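PDB 3VAS: putative adenosine kinase from Schistosoma mansoni, which probably catalyses the ATP-dependent phosphorylation of adenosine to AMP, as an adenosine kinase of the ribokinase-like pfkB family. Local coordinates for residues A[159-173]-A[189-201]. Numbering follows the deposited sequence.
Sequences ACDLSLAHIEQPHVW and INTCYEGMLKIAK
Thr191 sets its CB 3.4 Å from Ala159 O, and its methyl CG2 lies against the same peptide. Its OG1 is hydrogen-bonded to Asn32 OD1, and the side chain is about 6 Å from the bound adenosine. Cys192 CB lies 3.7 Å from Leu162 CD2. Its SG also touches Ile167 CD1. Glu194 reaches back to the start of helix 164-167. Its OE2 accepts from Leu164 N at 3.2 Å, from above the carboxylate plane. With CG between the backbone N and carbonyl carbon (chi1 48°), the extended chain carries the carboxylate to that N-H. Ser163 OG, at the N-cap, accepts from His166 N. Gly195 offers a bare CA to Leu164 CD1 and Ile167 CD1, each 3.8 Å away. In this ribokinase-like fold, strand 181-185 links the two segments in sequence, and Ile199 and Leu162 also touch strand 27-40. Lys198 runs extended past Leu164 CD1, crossing that side chain at about a right angle. Its NZ sits 3.4 Å from the centroid of the Trp173 six-membered ring, 6° off the normal, a cation-pi contact. NZ also forms a salt bridge with Glu168 OE2 at 3.1 Å, weak as a hydrogen bond. Ile199 CG1 meets Trp173 CZ3 obliquely at 4.1 Å.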
ATOM      1  N   ALA A 159       0.571  13.840  -7.227  1.00 19.38           N
ATOM      2  CA  ALA A 159      -0.328  12.701  -7.041  1.00 20.58           C
ATOM      3  C   ALA A 159      -1.794  13.086  -6.818  1.00 22.43           C
ATOM      4  O   ALA A 159      -2.693  12.300  -7.117  1.00 22.42           O
ATOM      5  CB  ALA A 159       0.169  11.811  -5.900  1.00 22.63           C
ATOM      6  N   CYS A 160      -2.031  14.289  -6.295  1.00 22.08           N
ATOM      7  CA  CYS A 160      -3.391  14.788  -6.076  1.00 22.69           C
ATOM      8  C   CYS A 160      -4.156  15.011  -7.372  1.00 25.85           C
ATOM      9  O   CYS A 160      -5.384  14.903  -7.400  1.00 23.94           O
ATOM     10  CB  CYS A 160      -3.370  16.102  -5.293  1.00 22.33           C
ATOM     11  SG  CYS A 160      -2.835  15.933  -3.586  1.00 35.05           S
ATOM     12  N   ASP A 161      -3.429  15.330  -8.439  1.00 26.31           N
ATOM     13  CA  ASP A 161      -4.049  15.680  -9.714  1.00 28.57           C
ATOM     14  C   ASP A 161      -4.577  14.477 -10.492  1.00 27.02           C
ATOM     15  O   ASP A 161      -5.141  14.641 -11.574  1.00 27.54           O
ATOM     16  CB  ASP A 161      -3.083  16.491 -10.582  1.00 32.00           C
ATOM     17  CG  ASP A 161      -3.133  17.980 -10.277  1.00 38.81           C
ATOM     18  OD1 ASP A 161      -3.572  18.353  -9.168  1.00 41.69           O
ATOM     19  OD2 ASP A 161      -2.731  18.779 -11.148  1.00 42.29           O
ATOM     20  N   LEU A 162      -4.394  13.276  -9.950  1.00 23.65           N
ATOM     21  CA  LEU A 162      -4.927  12.075 -10.588  1.00 24.17           C
ATOM     22  C   LEU A 162      -6.442  12.194 -10.702  1.00 28.05           C
ATOM     23  O   LEU A 162      -7.135  12.394  -9.701  1.00 25.68           O
ATOM     24  CB  LEU A 162      -4.548  10.827  -9.796  1.00 21.19           C
ATOM     25  CG  LEU A 162      -5.135   9.504 -10.288  1.00 22.71           C
ATOM     26  CD1 LEU A 162      -4.565   9.118 -11.655  1.00 22.09           C
ATOM     27  CD2 LEU A 162      -4.877   8.422  -9.258  1.00 19.12           C
ATOM     28  N   SER A 163      -6.954  12.089 -11.924  1.00 30.46           N
ATOM     29  CA  SER A 163      -8.362  12.377 -12.166  1.00 32.82           C
ATOM     30  C   SER A 163      -9.107  11.223 -12.815  1.00 34.09           C
ATOM     31  O   SER A 163      -8.510  10.353 -13.443  1.00 36.18           O
ATOM     32  CB  SER A 163      -8.510  13.622 -13.041  1.00 33.22           C
ATOM     33  OG  SER A 163      -7.987  13.389 -14.334  1.00 35.94           O
ATOM     34  N   LEU A 164     -10.424  11.243 -12.663  1.00 34.50           N
ATOM     35  CA  LEU A 164     -11.290  10.274 -13.311  1.00 35.01           C
ATOM     36  C   LEU A 164     -11.190  10.424 -14.829  1.00 34.88           C
ATOM     37  O   LEU A 164     -11.310   9.443 -15.565  1.00 35.88           O
ATOM     38  CB  LEU A 164     -12.733  10.474 -12.843  1.00 36.59           C
ATOM     39  CG  LEU A 164     -13.762   9.401 -13.192  1.00 40.74           C
ATOM     40  CD1 LEU A 164     -13.286   8.021 -12.752  1.00 40.12           C
ATOM     41  CD2 LEU A 164     -15.102   9.740 -12.556  1.00 42.24           C
ATOM     42  N   ALA A 165     -10.960  11.655 -15.287  1.00 30.09           N
ATOM     43  CA  ALA A 165     -10.798  11.930 -16.710  1.00 35.50           C
ATOM     44  C   ALA A 165      -9.632  11.160 -17.325  1.00 36.71           C
ATOM     45  O   ALA A 165      -9.723  10.684 -18.457  1.00 37.86           O
ATOM     46  CB  ALA A 165     -10.630  13.429 -16.957  1.00 36.28           C
ATOM     47  N   HIS A 166      -8.535  11.049 -16.584  1.00 34.62           N
ATOM     48  CA  HIS A 166      -7.354  10.360 -17.091  1.00 33.40           C
ATOM     49  C   HIS A 166      -7.580   8.858 -17.081  1.00 34.91           C
ATOM     50  O   HIS A 166      -7.183   8.148 -18.002  1.00 35.91           O
ATOM     51  CB  HIS A 166      -6.128  10.708 -16.255  1.00 29.75           C
ATOM     52  CG  HIS A 166      -4.950   9.827 -16.525  1.00 30.05           C
ATOM     53  ND1 HIS A 166      -4.139   9.987 -17.628  1.00 28.93           N
ATOM     54  CD2 HIS A 166      -4.457   8.766 -15.843  1.00 27.21           C
ATOM     55  CE1 HIS A 166      -3.191   9.067 -17.610  1.00 27.93           C
ATOM     56  NE2 HIS A 166      -3.361   8.313 -16.539  1.00 27.67           N
ATOM     57  N   ILE A 167      -8.231   8.386 -16.025  1.00 36.49           N
ATOM     58  CA  ILE A 167      -8.544   6.974 -15.859  1.00 35.84           C
ATOM     59  C   ILE A 167      -9.539   6.489 -16.916  1.00 38.85           C
ATOM     60  O   ILE A 167      -9.477   5.342 -17.358  1.00 42.48           O
ATOM     61  CB  ILE A 167      -9.084   6.710 -14.438  1.00 33.67           C
ATOM     62  CG1 ILE A 167      -7.993   7.008 -13.406  1.00 34.57           C
ATOM     63  CG2 ILE A 167      -9.576   5.283 -14.288  1.00 32.47           C
ATOM     64  CD1 ILE A 167      -8.489   7.024 -11.975  1.00 33.45           C
ATOM     65  N   GLU A 168     -10.436   7.373 -17.341  1.00 38.11           N
ATOM     66  CA  GLU A 168     -11.496   6.989 -18.270  1.00 38.54           C
ATOM     67  C   GLU A 168     -11.110   7.099 -19.744  1.00 38.23           C
ATOM     68  O   GLU A 168     -11.921   6.801 -20.622  1.00 38.22           O
ATOM     69  CB  GLU A 168     -12.776   7.780 -17.992  1.00 41.63           C
ATOM     70  CG  GLU A 168     -13.479   7.377 -16.706  1.00 43.80           C
ATOM     71  CD  GLU A 168     -14.779   8.126 -16.485  1.00 49.88           C
ATOM     72  OE1 GLU A 168     -14.867   9.311 -16.881  1.00 52.67           O
ATOM     73  OE2 GLU A 168     -15.716   7.525 -15.919  1.00 51.65           O
ATOM     74  N   GLN A 169      -9.881   7.529 -20.018  1.00 39.46           N
ATOM     75  CA  GLN A 169      -9.373   7.511 -21.387  1.00 39.79           C
ATOM     76  C   GLN A 169      -9.415   6.076 -21.889  1.00 38.38           C
ATOM     77  O   GLN A 169      -9.060   5.160 -21.152  1.00 36.84           O
ATOM     78  CB  GLN A 169      -7.936   8.016 -21.437  1.00 39.65           C
ATOM     79  CG  GLN A 169      -7.780   9.509 -21.299  1.00 40.18           C
ATOM     80  CD  GLN A 169      -6.332   9.928 -21.395  1.00 38.91           C
ATOM     81  OE1 GLN A 169      -5.902  10.487 -22.403  1.00 40.44           O
ATOM     82  NE2 GLN A 169      -5.563   9.646 -20.350  1.00 35.79           N
ATOM     83  N   PRO A 170      -9.866   5.874 -23.136  1.00 41.43           N
ATOM     84  CA  PRO A 170      -9.963   4.527 -23.714  1.00 42.50           C
ATOM     85  C   PRO A 170      -8.695   3.686 -23.534  1.00 41.44           C
ATOM     86  O   PRO A 170      -8.801   2.494 -23.240  1.00 40.23           O
ATOM     87  CB  PRO A 170     -10.223   4.810 -25.192  1.00 43.49           C
ATOM     88  CG  PRO A 170     -10.998   6.088 -25.174  1.00 44.71           C
ATOM     89  CD  PRO A 170     -10.417   6.901 -24.040  1.00 43.20           C
ATOM     90  N   HIS A 171      -7.521   4.295 -23.678  1.00 40.22           N
ATOM     91  CA  HIS A 171      -6.270   3.536 -23.618  1.00 41.18           C
ATOM     92  C   HIS A 171      -5.831   3.223 -22.191  1.00 42.03           C
ATOM     93  O   HIS A 171      -4.933   2.408 -21.982  1.00 44.01           O
ATOM     94  CB  HIS A 171      -5.146   4.241 -24.389  1.00 38.05           C
ATOM     95  CG  HIS A 171      -4.625   5.476 -23.720  1.00 41.79           C
ATOM     96  ND1 HIS A 171      -5.189   6.720 -23.906  1.00 42.97           N
ATOM     97  CD2 HIS A 171      -3.580   5.660 -22.878  1.00 40.79           C
ATOM     98  CE1 HIS A 171      -4.520   7.615 -23.203  1.00 42.07           C
ATOM     99  NE2 HIS A 171      -3.539   6.999 -22.569  1.00 41.85           N
ATOM    100  N   VAL A 172      -6.460   3.872 -21.214  1.00 40.35           N
ATOM    101  CA  VAL A 172      -6.179   3.590 -19.813  1.00 37.95           C
ATOM    102  C   VAL A 172      -7.257   2.691 -19.210  1.00 38.90           C
ATOM    103  O   VAL A 172      -6.952   1.735 -18.490  1.00 38.39           O
ATOM    104  CB  VAL A 172      -6.053   4.879 -18.975  1.00 35.61           C
ATOM    105  CG1 VAL A 172      -5.861   4.535 -17.503  1.00 32.63           C
ATOM    106  CG2 VAL A 172      -4.897   5.730 -19.478  1.00 34.31           C
ATOM    107  N   TRP A 173      -8.517   2.988 -19.514  1.00 36.77           N
ATOM    108  CA  TRP A 173      -9.613   2.177 -19.002  1.00 36.36           C
ATOM    109  C   TRP A 173      -9.518   0.734 -19.491  1.00 37.26           C
ATOM    110  O   TRP A 173     -10.012  -0.183 -18.834  1.00 36.19           O
ATOM    111  CB  TRP A 173     -10.976   2.771 -19.371  1.00 32.74           C
ATOM    112  CG  TRP A 173     -12.100   2.020 -18.736  1.00 34.54           C
ATOM    113  CD1 TRP A 173     -12.995   1.197 -19.359  1.00 36.26           C
ATOM    114  CD2 TRP A 173     -12.434   1.993 -17.342  1.00 30.85           C
ATOM    115  NE1 TRP A 173     -13.870   0.669 -18.439  1.00 35.40           N
ATOM    116  CE2 TRP A 173     -13.547   1.142 -17.194  1.00 33.47           C
ATOM    117  CE3 TRP A 173     -11.903   2.614 -16.205  1.00 36.10           C
ATOM    118  CZ2 TRP A 173     -14.139   0.893 -15.956  1.00 33.22           C
ATOM    119  CZ3 TRP A 173     -12.490   2.364 -14.974  1.00 34.31           C
ATOM    120  CH2 TRP A 173     -13.597   1.512 -14.860  1.00 35.06           C
ATOM    121  N   ILE A 189      -7.614   7.330  -1.261  1.00 20.77           N
ATOM    122  CA  ILE A 189      -8.803   8.058  -0.833  1.00 18.60           C
ATOM    123  C   ILE A 189      -8.553   9.567  -0.864  1.00 22.25           C
ATOM    124  O   ILE A 189      -9.434  10.335  -1.257  1.00 25.57           O
ATOM    125  CB  ILE A 189      -9.260   7.610   0.577  1.00 20.83           C
ATOM    126  CG1 ILE A 189      -9.872   6.206   0.509  1.00 21.43           C
ATOM    127  CG2 ILE A 189     -10.264   8.591   1.165  1.00 24.67           C
ATOM    128  CD1 ILE A 189     -10.056   5.537   1.858  1.00 16.72           C
ATOM    129  N   ASN A 190      -7.341   9.981  -0.487  1.00 18.73           N
ATOM    130  CA  ASN A 190      -6.987  11.401  -0.432  1.00 19.15           C
ATOM    131  C   ASN A 190      -6.747  12.049  -1.799  1.00 24.98           C
ATOM    132  O   ASN A 190      -6.817  13.274  -1.935  1.00 29.58           O
ATOM    133  CB  ASN A 190      -5.739  11.623   0.431  1.00 16.86           C
ATOM    134  CG  ASN A 190      -5.935  11.200   1.879  1.00 20.89           C
ATOM    135  OD1 ASN A 190      -5.067  10.554   2.465  1.00 21.39           O
ATOM    136  ND2 ASN A 190      -7.075  11.565   2.463  1.00 20.25           N
ATOM    137  N   THR A 191      -6.450  11.241  -2.809  1.00 21.47           N
ATOM    138  CA  THR A 191      -6.023  11.795  -4.088  1.00 21.81           C
ATOM    139  C   THR A 191      -7.050  11.624  -5.204  1.00 23.23           C
ATOM    140  O   THR A 191      -7.247  12.532  -6.011  1.00 26.30           O
ATOM    141  CB  THR A 191      -4.665  11.209  -4.540  1.00 21.18           C
ATOM    142  OG1 THR A 191      -4.737   9.777  -4.540  1.00 22.99           O
ATOM    143  CG2 THR A 191      -3.545  11.656  -3.600  1.00 17.37           C
ATOM    144  N   CYS A 192      -7.700  10.465  -5.256  1.00 20.28           N
ATOM    145  CA  CYS A 192      -8.659  10.202  -6.321  1.00 23.06           C
ATOM    146  C   CYS A 192      -9.708   9.172  -5.920  1.00 22.36           C
ATOM    147  O   CYS A 192      -9.784   8.088  -6.500  1.00 22.59           O
ATOM    148  CB  CYS A 192      -7.933   9.733  -7.581  1.00 25.09           C
ATOM    149  SG  CYS A 192      -8.977   9.687  -9.043  1.00 34.53           S
ATOM    150  N   TYR A 193     -10.524   9.519  -4.933  1.00 22.22           N
ATOM    151  CA  TYR A 193     -11.546   8.603  -4.456  1.00 23.09           C
ATOM    152  C   TYR A 193     -12.526   8.206  -5.559  1.00 21.98           C
ATOM    153  O   TYR A 193     -12.959   7.057  -5.627  1.00 21.83           O
ATOM    154  CB  TYR A 193     -12.300   9.188  -3.262  1.00 19.47           C
ATOM    155  CG  TYR A 193     -13.254   8.183  -2.673  1.00 20.86           C
ATOM    156  CD1 TYR A 193     -12.783   6.994  -2.130  1.00 21.20           C
ATOM    157  CD2 TYR A 193     -14.626   8.405  -2.685  1.00 23.41           C
ATOM    158  CE1 TYR A 193     -13.651   6.061  -1.597  1.00 23.81           C
ATOM    159  CE2 TYR A 193     -15.502   7.484  -2.155  1.00 23.01           C
ATOM    160  CZ  TYR A 193     -15.009   6.313  -1.614  1.00 26.18           C
ATOM    161  OH  TYR A 193     -15.875   5.388  -1.091  1.00 29.43           O
ATOM    162  N   GLU A 194     -12.856   9.161  -6.422  1.00 21.31           N
ATOM    163  CA  GLU A 194     -13.789   8.931  -7.519  1.00 29.84           C
ATOM    164  C   GLU A 194     -13.317   7.810  -8.455  1.00 26.45           C
ATOM    165  O   GLU A 194     -14.103   6.959  -8.868  1.00 28.56           O
ATOM    166  CB  GLU A 194     -14.034  10.237  -8.298  1.00 35.00           C
ATOM    167  CG  GLU A 194     -12.756  11.002  -8.676  1.00 44.02           C
ATOM    168  CD  GLU A 194     -13.007  12.179  -9.623  1.00 55.56           C
ATOM    169  OE1 GLU A 194     -14.172  12.633  -9.726  1.00 60.45           O
ATOM    170  OE2 GLU A 194     -12.038  12.650 -10.268  1.00 56.14           O
ATOM    171  N   GLY A 195     -12.031   7.814  -8.784  1.00 24.88           N
ATOM    172  CA  GLY A 195     -11.464   6.787  -9.635  1.00 24.10           C
ATOM    173  C   GLY A 195     -11.434   5.424  -8.964  1.00 25.48           C
ATOM    174  O   GLY A 195     -11.810   4.415  -9.563  1.00 21.72           O
ATOM    175  N   MET A 196     -10.990   5.381  -7.713  1.00 24.34           N
ATOM    176  CA  MET A 196     -10.895   4.096  -7.033  1.00 24.28           C
ATOM    177  C   MET A 196     -12.282   3.513  -6.767  1.00 25.93           C
ATOM    178  O   MET A 196     -12.463   2.301  -6.792  1.00 25.32           O
ATOM    179  CB  MET A 196     -10.043   4.186  -5.762  1.00 20.94           C
ATOM    180  CG  MET A 196     -10.635   5.000  -4.644  1.00 21.54           C
ATOM    181  SD  MET A 196      -9.433   5.274  -3.324  1.00 25.02           S
ATOM    182  CE  MET A 196      -9.237   3.625  -2.667  1.00 19.20           C
ATOM    183  N   LEU A 197     -13.264   4.383  -6.547  1.00 29.52           N
ATOM    184  CA  LEU A 197     -14.645   3.938  -6.369  1.00 30.25           C
ATOM    185  C   LEU A 197     -15.195   3.357  -7.669  1.00 31.16           C
ATOM    186  O   LEU A 197     -15.868   2.325  -7.664  1.00 31.15           O
ATOM    187  CB  LEU A 197     -15.536   5.091  -5.892  1.00 28.02           C
ATOM    188  CG  LEU A 197     -16.979   4.705  -5.554  1.00 26.87           C
ATOM    189  CD1 LEU A 197     -17.009   3.567  -4.541  1.00 24.02           C
ATOM    190  CD2 LEU A 197     -17.761   5.900  -5.030  1.00 27.69           C
ATOM    191  N   LYS A 198     -14.905   4.027  -8.780  1.00 30.46           N
ATOM    192  CA  LYS A 198     -15.347   3.555 -10.084  1.00 31.59           C
ATOM    193  C   LYS A 198     -14.759   2.178 -10.391  1.00 30.65           C
ATOM    194  O   LYS A 198     -15.472   1.284 -10.841  1.00 30.15           O
ATOM    195  CB  LYS A 198     -14.963   4.542 -11.189  1.00 33.99           C
ATOM    196  CG  LYS A 198     -15.814   4.383 -12.441  1.00 39.16           C
ATOM    197  CD  LYS A 198     -15.071   4.778 -13.710  1.00 44.01           C
ATOM    198  CE  LYS A 198     -15.897   4.407 -14.944  1.00 49.31           C
ATOM    199  NZ  LYS A 198     -15.110   4.449 -16.208  1.00 50.71           N
ATOM    200  N   ILE A 199     -13.463   2.009 -10.144  1.00 23.40           N
ATOM    201  CA  ILE A 199     -12.810   0.727 -10.390  1.00 25.18           C
ATOM    202  C   ILE A 199     -13.365  -0.361  -9.469  1.00 24.62           C
ATOM    203  O   ILE A 199     -13.579  -1.490  -9.897  1.00 25.54           O
ATOM    204  CB  ILE A 199     -11.277   0.825 -10.242  1.00 25.06           C
ATOM    205  CG1 ILE A 199     -10.698   1.679 -11.370  1.00 28.65           C
ATOM    206  CG2 ILE A 199     -10.641  -0.561 -10.260  1.00 23.24           C
ATOM    207  CD1 ILE A 199      -9.208   1.922 -11.256  1.00 28.43           C
ATOM    208  N   ALA A 200     -13.615  -0.006  -8.211  1.00 23.88           N
ATOM    209  CA  ALA A 200     -14.178  -0.947  -7.247  1.00 26.43           C
ATOM    210  C   ALA A 200     -15.552  -1.467  -7.682  1.00 29.69           C
ATOM    211  O   ALA A 200     -15.837  -2.659  -7.569  1.00 29.72           O
ATOM    212  CB  ALA A 200     -14.258  -0.312  -5.864  1.00 23.50           C
ATOM    213  N   LYS A 201     -16.397  -0.570  -8.179  1.00 31.81           N
ATOM    214  CA  LYS A 201     -17.709  -0.963  -8.686  1.00 34.19           C
ATOM    215  C   LYS A 201     -17.590  -1.863  -9.915  1.00 31.96           C
ATOM    216  O   LYS A 201     -18.350  -2.821 -10.062  1.00 31.72           O
ATOM    217  CB  LYS A 201     -18.564   0.264  -9.010  1.00 34.70           C
ATOM    218  CG  LYS A 201     -18.952   1.070  -7.790  1.00 36.20           C
ATOM    219  CD  LYS A 201     -19.710   2.323  -8.166  1.00 37.97           C
ATOM    220  CE  LYS A 201     -20.077   3.116  -6.926  1.00 39.31           C
ATOM    221  NZ  LYS A 201     -20.635   4.447  -7.281  1.00 44.21           N
TER